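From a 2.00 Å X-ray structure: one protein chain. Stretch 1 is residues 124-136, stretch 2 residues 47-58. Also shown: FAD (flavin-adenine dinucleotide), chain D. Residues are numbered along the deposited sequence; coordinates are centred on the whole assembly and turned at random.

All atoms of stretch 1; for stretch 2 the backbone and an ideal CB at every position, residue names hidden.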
# COMPACT_ATOMS: atom_id res chain seq x y z
N VAL A 124 4.28 0.67 -0.79
CA VAL A 124 4.21 1.39 -2.06
C VAL A 124 2.77 1.54 -2.49
O VAL A 124 2.34 2.65 -2.82
CB VAL A 124 5.02 0.68 -3.17
CG1 VAL A 124 4.94 1.50 -4.48
CG2 VAL A 124 6.48 0.57 -2.75
N LEU A 125 2.01 0.44 -2.45
CA LEU A 125 0.60 0.45 -2.83
C LEU A 125 -0.17 1.46 -1.98
O LEU A 125 -0.92 2.29 -2.52
CB LEU A 125 -0.01 -0.95 -2.67
CG LEU A 125 -1.54 -1.12 -2.79
CD1 LEU A 125 -2.02 -0.58 -4.14
CD2 LEU A 125 -1.91 -2.61 -2.66
N PHE A 126 0.01 1.40 -0.66
CA PHE A 126 -0.68 2.32 0.26
C PHE A 126 -0.40 3.79 -0.06
O PHE A 126 -1.33 4.60 -0.17
CB PHE A 126 -0.29 2.04 1.73
CG PHE A 126 -0.89 0.78 2.32
CD1 PHE A 126 -1.92 0.09 1.67
CD2 PHE A 126 -0.42 0.28 3.53
CE1 PHE A 126 -2.46 -1.09 2.23
CE2 PHE A 126 -0.96 -0.88 4.10
CZ PHE A 126 -1.98 -1.57 3.44
N HIS A 127 0.88 4.15 -0.17
CA HIS A 127 1.25 5.53 -0.48
C HIS A 127 0.61 5.96 -1.80
O HIS A 127 0.08 7.07 -1.92
CB HIS A 127 2.78 5.67 -0.60
CG HIS A 127 3.50 5.58 0.71
ND1 HIS A 127 3.33 6.50 1.72
CD2 HIS A 127 4.36 4.65 1.19
CE1 HIS A 127 4.05 6.15 2.76
NE2 HIS A 127 4.69 5.03 2.47
N PHE A 128 0.64 5.08 -2.78
CA PHE A 128 0.09 5.41 -4.07
C PHE A 128 -1.40 5.70 -3.97
O PHE A 128 -1.88 6.66 -4.57
CB PHE A 128 0.36 4.29 -5.08
CG PHE A 128 0.58 4.78 -6.48
CD1 PHE A 128 -0.46 5.39 -7.18
CD2 PHE A 128 1.82 4.67 -7.08
CE1 PHE A 128 -0.26 5.88 -8.47
CE2 PHE A 128 2.04 5.16 -8.37
CZ PHE A 128 0.99 5.77 -9.07
N LEU A 129 -2.11 4.89 -3.19
CA LEU A 129 -3.54 5.09 -3.02
C LEU A 129 -3.82 6.46 -2.39
O LEU A 129 -4.73 7.15 -2.82
CB LEU A 129 -4.16 3.97 -2.16
CG LEU A 129 -4.16 2.58 -2.81
CD1 LEU A 129 -4.67 1.53 -1.82
CD2 LEU A 129 -5.03 2.60 -4.06
N THR A 130 -3.03 6.85 -1.38
CA THR A 130 -3.26 8.16 -0.75
C THR A 130 -3.02 9.30 -1.72
O THR A 130 -3.77 10.29 -1.74
CB THR A 130 -2.38 8.39 0.51
OG1 THR A 130 -0.99 8.31 0.17
CG2 THR A 130 -2.71 7.36 1.57
N VAL A 131 -1.98 9.18 -2.54
CA VAL A 131 -1.67 10.22 -3.50
C VAL A 131 -2.73 10.30 -4.59
O VAL A 131 -3.13 11.40 -4.97
CB VAL A 131 -0.28 10.03 -4.12
CG1 VAL A 131 -0.07 11.04 -5.25
CG2 VAL A 131 0.79 10.24 -3.03
N GLN A 132 -3.17 9.16 -5.11
CA GLN A 132 -4.20 9.16 -6.13
C GLN A 132 -5.43 9.91 -5.61
O GLN A 132 -6.06 10.68 -6.33
CB GLN A 132 -4.60 7.74 -6.49
CG GLN A 132 -3.58 6.95 -7.28
CD GLN A 132 -3.65 7.25 -8.77
OE1 GLN A 132 -3.13 8.25 -9.24
NE2 GLN A 132 -4.30 6.36 -9.51
N ALA A 133 -5.76 9.67 -4.34
CA ALA A 133 -6.93 10.31 -3.72
C ALA A 133 -6.75 11.80 -3.51
O ALA A 133 -7.73 12.53 -3.38
CB ALA A 133 -7.22 9.64 -2.36
N ALA A 134 -5.49 12.25 -3.47
CA ALA A 134 -5.19 13.65 -3.25
C ALA A 134 -5.09 14.42 -4.56
O ALA A 134 -5.10 15.65 -4.56
CB ALA A 134 -3.90 13.79 -2.45
N ARG A 135 -4.96 13.71 -5.67
CA ARG A 135 -4.89 14.35 -6.97
C ARG A 135 -6.32 14.38 -7.45
O ARG A 135 -6.62 14.00 -8.58
CB ARG A 135 -4.02 13.54 -7.94
CG ARG A 135 -2.58 14.04 -8.03
CD ARG A 135 -1.69 13.05 -8.77
NE ARG A 135 -1.65 11.76 -8.08
CZ ARG A 135 -1.00 10.70 -8.54
NH1 ARG A 135 -0.34 10.77 -9.68
NH2 ARG A 135 -1.01 9.57 -7.85
N GLN A 136 -7.19 14.85 -6.56
CA GLN A 136 -8.62 14.92 -6.83
C GLN A 136 -9.19 16.28 -6.41
O GLN A 136 -8.45 17.20 -6.06
CB GLN A 136 -9.32 13.79 -6.07
CG GLN A 136 -10.80 13.64 -6.34
CD GLN A 136 -11.40 12.47 -5.58
OE1 GLN A 136 -10.92 11.34 -5.69
NE2 GLN A 136 -12.45 12.74 -4.81
N UNK A 47 -14.31 -2.36 1.71
CA UNK A 47 -13.93 -0.95 1.66
C UNK A 47 -12.59 -0.80 0.95
O UNK A 47 -12.39 0.15 0.20
CB UNK A 47 -13.86 -0.35 3.07
N UNK A 48 -11.67 -1.74 1.19
CA UNK A 48 -10.36 -1.68 0.55
C UNK A 48 -10.46 -1.97 -0.95
O UNK A 48 -9.80 -1.32 -1.75
CB UNK A 48 -9.40 -2.67 1.21
N UNK A 49 -11.28 -2.96 -1.32
CA UNK A 49 -11.45 -3.30 -2.73
C UNK A 49 -12.12 -2.12 -3.45
O UNK A 49 -11.79 -1.83 -4.59
CB UNK A 49 -12.28 -4.58 -2.89
N UNK A 50 -13.05 -1.45 -2.76
CA UNK A 50 -13.72 -0.29 -3.34
C UNK A 50 -12.66 0.76 -3.61
O UNK A 50 -12.67 1.42 -4.66
CB UNK A 50 -14.82 0.25 -2.42
N UNK A 51 -11.73 0.93 -2.67
CA UNK A 51 -10.64 1.89 -2.83
C UNK A 51 -9.74 1.51 -4.01
O UNK A 51 -9.35 2.37 -4.81
CB UNK A 51 -9.82 1.97 -1.54
N UNK A 52 -9.42 0.22 -4.13
CA UNK A 52 -8.58 -0.22 -5.23
C UNK A 52 -9.26 0.02 -6.58
O UNK A 52 -8.66 0.56 -7.51
CB UNK A 52 -8.23 -1.70 -5.07
N UNK A 53 -10.52 -0.40 -6.68
CA UNK A 53 -11.27 -0.23 -7.92
C UNK A 53 -11.24 1.22 -8.40
O UNK A 53 -11.21 1.48 -9.60
CB UNK A 53 -12.72 -0.69 -7.73
N UNK A 54 -11.24 2.15 -7.46
CA UNK A 54 -11.25 3.56 -7.83
C UNK A 54 -9.89 4.24 -7.94
O UNK A 54 -9.67 5.05 -8.84
CB UNK A 54 -12.09 4.33 -6.81
N UNK A 55 -8.96 3.90 -7.05
CA UNK A 55 -7.66 4.56 -7.04
C UNK A 55 -6.41 3.80 -7.52
O UNK A 55 -5.38 4.42 -7.75
CB UNK A 55 -7.40 5.01 -5.60
N UNK A 56 -6.49 2.48 -7.64
CA UNK A 56 -5.31 1.75 -8.11
C UNK A 56 -5.01 2.22 -9.53
O UNK A 56 -5.91 2.27 -10.37
CB UNK A 56 -5.53 0.24 -8.06
N UNK A 57 -3.74 2.57 -9.82
CA UNK A 57 -3.33 3.05 -11.16
C UNK A 57 -3.14 1.90 -12.15
O UNK A 57 -2.08 1.77 -12.75
CB UNK A 57 -2.03 3.85 -11.06
N UNK A 58 -4.17 1.09 -12.33
CA UNK A 58 -4.05 -0.06 -13.19
C UNK A 58 -4.26 0.09 -14.69
O UNK A 58 -4.89 1.04 -15.16
CB UNK A 58 -5.05 -1.11 -12.69
PA FAD D . 9.88 -0.38 2.86
O1A FAD D . 9.01 -1.57 2.63
O2A FAD D . 9.96 0.33 4.17
O5B FAD D . 9.61 0.72 1.78
C5B FAD D . 9.04 0.49 0.48
C4B FAD D . 9.68 1.59 -0.34
O4B FAD D . 8.78 2.72 -0.20
C3B FAD D . 11.16 2.03 -0.36
O3B FAD D . 12.05 1.23 -1.13
C2B FAD D . 10.99 3.43 -0.76
O2B FAD D . 10.99 3.66 -2.14
C1B FAD D . 9.63 3.88 -0.20
N9A FAD D . 9.57 4.51 1.07
C8A FAD D . 10.39 4.45 2.23
N7A FAD D . 10.05 5.21 3.22
C5A FAD D . 8.92 5.85 2.71
C6A FAD D . 8.12 6.84 3.30
N6A FAD D . 8.35 7.36 4.52
N1A FAD D . 7.05 7.36 2.60
C2A FAD D . 6.76 7.02 1.32
N3A FAD D . 7.56 6.03 0.72
C4A FAD D . 8.64 5.48 1.48
N1 FAD D . 8.54 -4.78 9.98
C2 FAD D . 9.13 -5.09 11.19
O2 FAD D . 10.14 -5.81 11.15
N3 FAD D . 8.45 -4.49 12.24
C4 FAD D . 7.31 -3.65 12.19
O4 FAD D . 6.78 -3.22 13.27
C4X FAD D . 6.79 -3.41 10.93
N5 FAD D . 5.58 -2.67 10.77
C5X FAD D . 4.93 -2.47 9.53
C6 FAD D . 3.68 -1.82 9.52
C7 FAD D . 3.04 -1.61 8.27
C7M FAD D . 1.69 -0.90 8.34
C8 FAD D . 3.65 -2.03 7.04
C8M FAD D . 3.16 -1.86 5.62
C9 FAD D . 4.87 -2.69 7.09
C9A FAD D . 5.56 -3.00 8.30
N10 FAD D . 6.86 -3.67 8.59
C10 FAD D . 7.44 -3.99 9.79
C1' FAD D . 7.68 -3.93 7.45
C2' FAD D . 8.66 -2.88 7.01
O2' FAD D . 8.09 -1.56 7.17
C3' FAD D . 9.21 -2.97 5.62
O3' FAD D . 8.15 -3.02 4.68
C4' FAD D . 10.27 -4.01 5.29
O4' FAD D . 11.24 -4.13 6.37
C5' FAD D . 10.94 -3.92 3.98
O5' FAD D . 11.70 -2.71 4.00
P FAD D . 12.28 -2.00 2.74
O1P FAD D . 13.59 -1.54 3.20
O2P FAD D . 12.30 -2.88 1.54
O3P FAD D . 11.36 -0.73 2.37

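At position 47 stretch 1 is out of reach and sets no limit. It is Lys 47.

At position 48 the CB points sideways, with nothing of stretch 1 within 5.5 Å. Beyond it lie the apolar ends of Leu 125, Phe 126 and Leu 129. A long apolar or aromatic chain could reach them. It is Phe 48. Its CE1 lies 3.7 Å from Phe 126 CE1.

Positions 49 and 50 are out of reach, so many residues would suit. They are Val 49 and Ala 50.

Position 51 points toward stretch 1, near Leu 129 CD1. A small or medium apolar residue fits. It is Val 51, with CG1 4.0 Å from Leu 129 CD1.

Position 52 points sideways, near the methyls of Leu 125 and Leu 129. A flexible apolar chain such as leucine or methionine could turn in. It is Leu 52, which contacts both.

Position 53 is also out of reach, so stretch 1 sets no limit. It is Ala 53.

Position 54 points sideways; only a long chain could approach Gln 136. It is Lys 54, whose CE comes 4.2 Å from Gln 136 OE1.

Position 55 points toward stretch 1, its ideal CB 3.7 Å from Leu 129 CD2. Ala 133 offers a small apolar surface, and Gln 136 a polar end farther out. A long or aromatic residue suits, best with a polar tip. It is Tyr 55. Ala 133 CB lies over its ring face, and its OH donates to Gln 136 OE1 at 2.7 Å, although Gln 136 is poorly ordered. Gln 132 NE2 donates to the backbone O of Tyr 55 at 2.8 Å, a bond that does not use the side chain of position 55. With 48, 51 and 52, Tyr 55 encloses Leu 129.

Position 56 leaves helical angles, and its CB points away. A large side chain could still touch Leu 125. It is Phe 56, with CD2 3.7 Å from Leu 125 CD1.

Position 57 points toward stretch 1, its ideal CB 3.7 Å from Phe 128 CE1. Its phi of -79° allows proline, and a compact apolar group would suit the ring. It is Pro 57, whose CG packs over one face of Phe 128.

At position 58 nothing of stretch 1 is near the ideal CB, and phi/psi of -84/158 do not demand glycine, so many residues would suit. It is Gly 58.

Stretch 2, residues 47-58: KFVAVLAKYFPG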
# COMPACT_ATOMS: atom_id res chain seq x y z
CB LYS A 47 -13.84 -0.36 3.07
CG LYS A 47 -15.20 -0.08 3.70
CD LYS A 47 -15.08 0.51 5.09
CE LYS A 47 -16.46 0.79 5.69
NZ LYS A 47 -16.40 1.18 7.13
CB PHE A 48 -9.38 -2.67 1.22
CG PHE A 48 -7.96 -2.51 0.76
CD1 PHE A 48 -7.21 -1.41 1.15
CD2 PHE A 48 -7.37 -3.47 -0.07
CE1 PHE A 48 -5.88 -1.25 0.73
CE2 PHE A 48 -6.05 -3.32 -0.50
CZ PHE A 48 -5.31 -2.21 -0.10
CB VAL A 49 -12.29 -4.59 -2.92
CG1 VAL A 49 -12.64 -4.79 -4.38
CG2 VAL A 49 -11.49 -5.79 -2.44
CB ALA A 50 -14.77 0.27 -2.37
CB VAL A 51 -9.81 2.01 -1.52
CG1 VAL A 51 -8.52 2.76 -1.78
CG2 VAL A 51 -10.62 2.74 -0.46
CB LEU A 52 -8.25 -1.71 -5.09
CG LEU A 52 -7.42 -2.08 -3.86
CD1 LEU A 52 -7.33 -3.60 -3.75
CD2 LEU A 52 -6.02 -1.46 -3.97
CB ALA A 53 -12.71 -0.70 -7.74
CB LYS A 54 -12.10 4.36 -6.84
CG LYS A 54 -12.18 5.84 -7.16
CD LYS A 54 -13.14 6.55 -6.22
CE LYS A 54 -13.33 7.99 -6.66
NZ LYS A 54 -14.32 8.69 -5.78
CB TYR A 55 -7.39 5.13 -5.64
CG TYR A 55 -8.40 6.19 -5.24
CD1 TYR A 55 -8.53 7.37 -5.98
CD2 TYR A 55 -9.21 6.01 -4.12
CE1 TYR A 55 -9.45 8.35 -5.62
CE2 TYR A 55 -10.14 6.98 -3.75
CZ TYR A 55 -10.25 8.15 -4.50
OH TYR A 55 -11.15 9.12 -4.12
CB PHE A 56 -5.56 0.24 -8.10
CG PHE A 56 -4.35 -0.56 -8.48
CD1 PHE A 56 -4.14 -0.93 -9.81
CD2 PHE A 56 -3.41 -0.92 -7.53
CE1 PHE A 56 -3.00 -1.67 -10.18
CE2 PHE A 56 -2.26 -1.66 -7.88
CZ PHE A 56 -2.06 -2.04 -9.21
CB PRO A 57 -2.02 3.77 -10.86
CG PRO A 57 -1.40 2.86 -9.81
CD PRO A 57 -2.59 2.52 -8.90
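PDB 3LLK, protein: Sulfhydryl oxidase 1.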